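Local atomic coordinates of assembly chaperone of ribosomal protein L4 (Acl4) (Chaetomium thermophilum, PDB entry 5TQB), a protein that probably acts as a dedicated chaperone for ribosomal protein L4, cradling it within a helical TPR-like solenoid before its assembly into the ribosome. Residues D258-Y270 and V309-H323. Residues are numbered along the deposited sequence; the frame is centred on the assembly and turned at random.
With EDO (1,2-ethanediol), chain G.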
loop_
_atom_site.group_PDB
_atom_site.type_symbol
_atom_site.label_atom_id
_atom_site.label_comp_id
_atom_site.label_asym_id
_atom_site.label_seq_id
_atom_site.Cartn_x
_atom_site.Cartn_y
_atom_site.Cartn_z
ATOM N N ASP B 258 -3.503 -4.807 4.682
ATOM C CA ASP B 258 -4.910 -5.043 4.349
ATOM C C ASP B 258 -5.213 -6.540 4.323
ATOM O O ASP B 258 -4.943 -7.220 3.326
ATOM C CB ASP B 258 -5.263 -4.425 2.992
ATOM C CG ASP B 258 -6.717 -4.662 2.598
ATOM O OD1 ASP B 258 -7.092 -4.323 1.455
ATOM O OD2 ASP B 258 -7.489 -5.196 3.423
ATOM N N ASP B 259 -5.776 -7.046 5.416
ATOM C CA ASP B 259 -6.040 -8.472 5.536
ATOM C C ASP B 259 -7.417 -8.835 4.990
ATOM O O ASP B 259 -7.883 -9.963 5.169
ATOM C CB ASP B 259 -5.868 -8.950 6.984
ATOM C CG ASP B 259 -6.863 -8.321 7.937
ATOM O OD1 ASP B 259 -6.604 -8.363 9.160
ATOM O OD2 ASP B 259 -7.898 -7.796 7.470
ATOM N N LEU B 260 -8.058 -7.882 4.316
ATOM C CA LEU B 260 -9.294 -8.165 3.588
ATOM C C LEU B 260 -9.041 -8.268 2.079
ATOM O O LEU B 260 -9.970 -8.187 1.269
ATOM C CB LEU B 260 -10.351 -7.106 3.896
ATOM C CG LEU B 260 -10.820 -7.112 5.359
ATOM C CD1 LEU B 260 -11.691 -5.898 5.672
ATOM C CD2 LEU B 260 -11.570 -8.395 5.688
ATOM N N SER B 261 -7.778 -8.465 1.712
ATOM C CA SER B 261 -7.392 -8.589 0.314
ATOM C C SER B 261 -7.422 -10.048 -0.133
ATOM O O SER B 261 -6.487 -10.807 0.126
ATOM C CB SER B 261 -5.994 -8.019 0.099
ATOM O OG SER B 261 -5.614 -8.135 -1.256
ATOM N N VAL B 262 -8.501 -10.422 -0.810
ATOM C CA VAL B 262 -8.699 -11.790 -1.252
ATOM C C VAL B 262 -7.527 -12.263 -2.094
ATOM O O VAL B 262 -6.977 -13.344 -1.865
ATOM C CB VAL B 262 -9.989 -11.923 -2.083
ATOM C CG1 VAL B 262 -10.152 -13.360 -2.624
ATOM C CG2 VAL B 262 -11.192 -11.536 -1.247
ATOM N N GLU B 263 -7.147 -11.435 -3.063
ATOM C CA GLU B 263 -6.144 -11.810 -4.045
ATOM C C GLU B 263 -4.775 -12.009 -3.404
ATOM O O GLU B 263 -3.966 -12.802 -3.892
ATOM C CB GLU B 263 -6.074 -10.755 -5.149
ATOM C CG GLU B 263 -5.229 -11.169 -6.344
ATOM C CD GLU B 263 -5.639 -10.470 -7.632
ATOM O OE1 GLU B 263 -4.837 -10.472 -8.587
ATOM O OE2 GLU B 263 -6.767 -9.930 -7.698
ATOM N N VAL B 264 -4.519 -11.311 -2.303
ATOM C CA VAL B 264 -3.239 -11.456 -1.616
ATOM C C VAL B 264 -3.200 -12.720 -0.756
ATOM O O VAL B 264 -2.150 -13.352 -0.637
ATOM C CB VAL B 264 -2.893 -10.211 -0.790
ATOM C CG1 VAL B 264 -1.639 -10.440 0.057
ATOM C CG2 VAL B 264 -2.674 -9.033 -1.724
ATOM N N TRP B 265 -4.330 -13.095 -0.158
ATOM C CA TRP B 265 -4.385 -14.347 0.587
ATOM C C TRP B 265 -4.131 -15.503 -0.379
ATOM O O TRP B 265 -3.413 -16.446 -0.063
ATOM C CB TRP B 265 -5.730 -14.527 1.295
ATOM C CG TRP B 265 -5.856 -13.769 2.588
ATOM C CD1 TRP B 265 -6.681 -12.712 2.844
ATOM C CD2 TRP B 265 -5.135 -14.017 3.802
ATOM N NE1 TRP B 265 -6.519 -12.287 4.140
ATOM C CE2 TRP B 265 -5.575 -13.069 4.750
ATOM C CE3 TRP B 265 -4.161 -14.945 4.179
ATOM C CZ2 TRP B 265 -5.071 -13.022 6.052
ATOM C CZ3 TRP B 265 -3.662 -14.898 5.471
ATOM C CH2 TRP B 265 -4.120 -13.946 6.394
ATOM N N TYR B 266 -4.708 -15.404 -1.569
ATOM C CA TYR B 266 -4.514 -16.415 -2.595
ATOM C C TYR B 266 -3.056 -16.501 -3.037
ATOM O O TYR B 266 -2.470 -17.579 -3.060
ATOM C CB TYR B 266 -5.395 -16.121 -3.805
ATOM C CG TYR B 266 -5.095 -17.021 -4.969
ATOM C CD1 TYR B 266 -5.572 -18.323 -5.000
ATOM C CD2 TYR B 266 -4.321 -16.580 -6.030
ATOM C CE1 TYR B 266 -5.297 -19.154 -6.055
ATOM C CE2 TYR B 266 -4.034 -17.404 -7.086
ATOM C CZ TYR B 266 -4.526 -18.692 -7.097
ATOM O OH TYR B 266 -4.242 -19.516 -8.162
ATOM N N LEU B 267 -2.470 -15.362 -3.382
ATOM C CA LEU B 267 -1.098 -15.347 -3.866
ATOM C C LEU B 267 -0.129 -15.886 -2.817
ATOM O O LEU B 267 0.800 -16.620 -3.148
ATOM C CB LEU B 267 -0.699 -13.937 -4.305
ATOM C CG LEU B 267 -1.320 -13.485 -5.632
ATOM C CD1 LEU B 267 -1.071 -11.992 -5.864
ATOM C CD2 LEU B 267 -0.797 -14.313 -6.816
ATOM N N GLY B 268 -0.361 -15.539 -1.555
ATOM C CA GLY B 268 0.482 -16.009 -0.470
ATOM C C GLY B 268 0.317 -17.502 -0.265
ATOM O O GLY B 268 1.285 -18.222 -0.015
ATOM N N GLY B 269 -0.920 -17.970 -0.372
ATOM C CA GLY B 269 -1.204 -19.387 -0.273
ATOM C C GLY B 269 -0.586 -20.167 -1.418
ATOM O O GLY B 269 -0.036 -21.253 -1.218
ATOM N N TYR B 270 -0.675 -19.610 -2.621
ATOM C CA TYR B 270 -0.140 -20.276 -3.800
ATOM C C TYR B 270 1.380 -20.275 -3.766
ATOM O O TYR B 270 2.017 -21.276 -4.105
ATOM C CB TYR B 270 -0.636 -19.606 -5.080
ATOM C CG TYR B 270 -0.312 -20.403 -6.324
ATOM C CD1 TYR B 270 0.558 -19.907 -7.286
ATOM C CD2 TYR B 270 -0.865 -21.666 -6.526
ATOM C CE1 TYR B 270 0.860 -20.640 -8.419
ATOM C CE2 TYR B 270 -0.573 -22.402 -7.654
ATOM C CZ TYR B 270 0.290 -21.885 -8.599
ATOM O OH TYR B 270 0.588 -22.616 -9.726
ATOM N N VAL B 309 -12.514 -14.795 3.650
ATOM C CA VAL B 309 -12.657 -13.393 3.246
ATOM C C VAL B 309 -13.404 -13.278 1.919
ATOM O O VAL B 309 -14.097 -12.292 1.676
ATOM C CB VAL B 309 -11.276 -12.715 3.102
ATOM C CG1 VAL B 309 -11.410 -11.282 2.608
ATOM C CG2 VAL B 309 -10.525 -12.746 4.428
ATOM N N PHE B 310 -13.248 -14.288 1.061
ATOM C CA PHE B 310 -13.942 -14.343 -0.221
ATOM C C PHE B 310 -15.456 -14.277 0.005
ATOM O O PHE B 310 -16.149 -13.459 -0.605
ATOM C CB PHE B 310 -13.564 -15.642 -0.949
ATOM C CG PHE B 310 -14.015 -15.711 -2.377
ATOM C CD1 PHE B 310 -15.353 -15.868 -2.694
ATOM C CD2 PHE B 310 -13.088 -15.660 -3.403
ATOM C CE1 PHE B 310 -15.761 -15.946 -4.010
ATOM C CE2 PHE B 310 -13.486 -15.739 -4.719
ATOM C CZ PHE B 310 -14.826 -15.884 -5.027
ATOM N N GLU B 311 -15.956 -15.143 0.886
ATOM C CA GLU B 311 -17.373 -15.162 1.254
ATOM C C GLU B 311 -17.821 -13.847 1.897
ATOM O O GLU B 311 -18.829 -13.263 1.499
ATOM C CB GLU B 311 -17.646 -16.299 2.244
ATOM C CG GLU B 311 -17.349 -17.698 1.721
ATOM C CD GLU B 311 -17.163 -18.714 2.844
ATOM O OE1 GLU B 311 -17.629 -18.450 3.978
ATOM O OE2 GLU B 311 -16.544 -19.772 2.594
ATOM N N ALA B 312 -17.072 -13.401 2.902
ATOM C CA ALA B 312 -17.424 -12.209 3.670
ATOM C C ALA B 312 -17.520 -10.963 2.796
ATOM O O ALA B 312 -18.390 -10.124 3.004
ATOM C CB ALA B 312 -16.410 -11.987 4.785
ATOM N N GLU B 313 -16.626 -10.848 1.819
ATOM C CA GLU B 313 -16.596 -9.678 0.944
ATOM C C GLU B 313 -17.485 -9.852 -0.284
ATOM O O GLU B 313 -17.654 -8.918 -1.065
ATOM C CB GLU B 313 -15.162 -9.383 0.501
ATOM C CG GLU B 313 -14.236 -8.960 1.631
ATOM C CD GLU B 313 -14.597 -7.602 2.208
ATOM O OE1 GLU B 313 -14.370 -6.585 1.516
ATOM O OE2 GLU B 313 -15.108 -7.554 3.350
ATOM N N GLU B 314 -18.049 -11.046 -0.451
ATOM C CA GLU B 314 -18.874 -11.351 -1.618
ATOM C C GLU B 314 -18.086 -11.106 -2.907
ATOM O O GLU B 314 -18.555 -10.436 -3.829
ATOM C CB GLU B 314 -20.172 -10.535 -1.587
ATOM C CG GLU B 314 -21.070 -10.879 -0.401
ATOM C CD GLU B 314 -22.191 -9.879 -0.184
ATOM O OE1 GLU B 314 -21.951 -8.663 -0.341
ATOM O OE2 GLU B 314 -23.315 -10.310 0.149
ATOM N N TYR B 315 -16.879 -11.663 -2.947
ATOM C CA TYR B 315 -15.969 -11.505 -4.076
ATOM C C TYR B 315 -16.562 -12.133 -5.332
ATOM O O TYR B 315 -17.421 -13.009 -5.244
ATOM C CB TYR B 315 -14.625 -12.157 -3.746
ATOM C CG TYR B 315 -13.428 -11.471 -4.365
ATOM C CD1 TYR B 315 -13.073 -10.179 -3.994
ATOM C CD2 TYR B 315 -12.639 -12.125 -5.306
ATOM C CE1 TYR B 315 -11.974 -9.549 -4.554
ATOM C CE2 TYR B 315 -11.536 -11.506 -5.872
ATOM C CZ TYR B 315 -11.208 -10.219 -5.495
ATOM O OH TYR B 315 -10.111 -9.600 -6.056
ATOM N N GLU B 316 -16.090 -11.686 -6.496
ATOM C CA GLU B 316 -16.665 -12.100 -7.776
ATOM C C GLU B 316 -15.656 -12.752 -8.735
ATOM O O GLU B 316 -15.963 -12.964 -9.911
ATOM C CB GLU B 316 -17.332 -10.897 -8.453
ATOM C CG GLU B 316 -18.516 -10.338 -7.674
ATOM C CD GLU B 316 -19.125 -9.114 -8.329
ATOM O OE1 GLU B 316 -18.762 -8.814 -9.488
ATOM O OE2 GLU B 316 -19.964 -8.447 -7.685
ATOM N N ASP B 317 -14.462 -13.072 -8.238
ATOM C CA ASP B 317 -13.473 -13.809 -9.028
ATOM C C ASP B 317 -13.713 -15.305 -8.835
ATOM O O ASP B 317 -13.043 -15.954 -8.035
ATOM C CB ASP B 317 -12.044 -13.427 -8.613
ATOM C CG ASP B 317 -10.984 -13.935 -9.590
ATOM O OD1 ASP B 317 -9.918 -13.282 -9.698
ATOM O OD2 ASP B 317 -11.212 -14.980 -10.245
ATOM N N GLU B 318 -14.688 -15.843 -9.562
ATOM C CA GLU B 318 -15.071 -17.247 -9.419
ATOM C C GLU B 318 -13.919 -18.217 -9.684
ATOM O O GLU B 318 -13.746 -19.185 -8.950
ATOM C CB GLU B 318 -16.255 -17.578 -10.334
ATOM C CG GLU B 318 -17.554 -16.883 -9.932
ATOM C CD GLU B 318 -18.729 -17.251 -10.825
ATOM O OE1 GLU B 318 -18.504 -17.834 -11.909
ATOM O OE2 GLU B 318 -19.882 -16.955 -10.442
ATOM N N ARG B 319 -13.127 -17.961 -10.720
ATOM C CA ARG B 319 -12.036 -18.871 -11.071
ATOM C C ARG B 319 -10.963 -18.950 -9.983
ATOM O O ARG B 319 -10.392 -20.014 -9.740
ATOM C CB ARG B 319 -11.413 -18.475 -12.410
ATOM C CG ARG B 319 -12.362 -18.637 -13.581
ATOM C CD ARG B 319 -11.619 -18.789 -14.892
ATOM N NE ARG B 319 -11.108 -17.519 -15.390
ATOM C CZ ARG B 319 -10.293 -17.400 -16.433
ATOM N NH1 ARG B 319 -9.885 -18.482 -17.086
ATOM N NH2 ARG B 319 -9.880 -16.202 -16.822
ATOM N N LEU B 320 -10.692 -17.827 -9.326
ATOM C CA LEU B 320 -9.727 -17.805 -8.232
ATOM C C LEU B 320 -10.280 -18.559 -7.030
ATOM O O LEU B 320 -9.544 -19.251 -6.323
ATOM C CB LEU B 320 -9.392 -16.364 -7.855
ATOM C CG LEU B 320 -8.346 -16.160 -6.757
ATOM C CD1 LEU B 320 -7.566 -14.890 -7.019
ATOM C CD2 LEU B 320 -8.993 -16.095 -5.374
ATOM N N GLY B 321 -11.584 -18.427 -6.811
ATOM C CA GLY B 321 -12.247 -19.102 -5.714
ATOM C C GLY B 321 -12.230 -20.608 -5.871
ATOM O O GLY B 321 -12.029 -21.340 -4.904
ATOM N N GLU B 322 -12.437 -21.082 -7.092
ATOM C CA GLU B 322 -12.450 -22.519 -7.333
ATOM C C GLU B 322 -11.045 -23.105 -7.275
ATOM O O GLU B 322 -10.867 -24.244 -6.857
ATOM C CB GLU B 322 -13.114 -22.843 -8.673
ATOM C CG GLU B 322 -14.573 -22.391 -8.766
ATOM C CD GLU B 322 -15.430 -22.876 -7.601
ATOM O OE1 GLU B 322 -15.234 -24.022 -7.143
ATOM O OE2 GLU B 322 -16.301 -22.105 -7.141
ATOM N N HIS B 323 -10.046 -22.332 -7.683
ATOM C CA HIS B 323 -8.674 -22.828 -7.662
ATOM C C HIS B 323 -8.165 -22.985 -6.235
ATOM O O HIS B 323 -7.448 -23.938 -5.926
ATOM C CB HIS B 323 -7.742 -21.897 -8.429
ATOM C CG HIS B 323 -6.387 -22.484 -8.675
ATOM N ND1 HIS B 323 -5.237 -21.727 -8.667
ATOM C CD2 HIS B 323 -6.002 -23.755 -8.944
ATOM C CE1 HIS B 323 -4.198 -22.507 -8.920
ATOM N NE2 HIS B 323 -4.637 -23.742 -9.089
HETATM C C1 EDO G . -7.062 -12.353 9.557
HETATM O O1 EDO G . -5.879 -11.615 9.337
HETATM C C2 EDO G . -8.265 -11.546 9.110
HETATM O O2 EDO G . -8.327 -11.518 7.699
HETATM O O HOH W 1 -11.901 -6.240 0.492
HETATM O O HOH W 2 -8.369 -8.951 -3.518
#
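With CG anti to the backbone N in both Y266 (chi1 172°) and H323 (chi1 -169°), the phenol and the imidazole reach across the contact and meet rim to rim. Y266 OH lies a very short 2.5 Å from H323 ND1, a hydrogen bond in which either group could be the donor. L320 then lies over one face of Y266, its CG 4.0 Å from the ring centroid, while H323 CE1 reaches obliquely to Y270 CE2. V262 repeats the theme: its CB stands almost on the normal of the Y315 ring, 3.8 Å from the centroid, and its two methyls spread over the same face. The valine's methyls also meet apolar neighbours: CG1 lies 3.8 Å from F310 CD2, and CG2 packs on V309 CG1. One water accepts from E263 N and hydrogen-bonds Y315 OH. A serine in place of Y315 would probably leave V262 without the ring face over which its CB sits, and this water without its phenol partner. The contact sets the first half of helix 262-281 against the following loop, the start of helix 318-333 and the end of helix 291-313, which finishes in a Schellman motif at E314; segment 262-270 runs nearly antiparallel to segment 309-313 (169°), in keeping with a TPR-like solenoid.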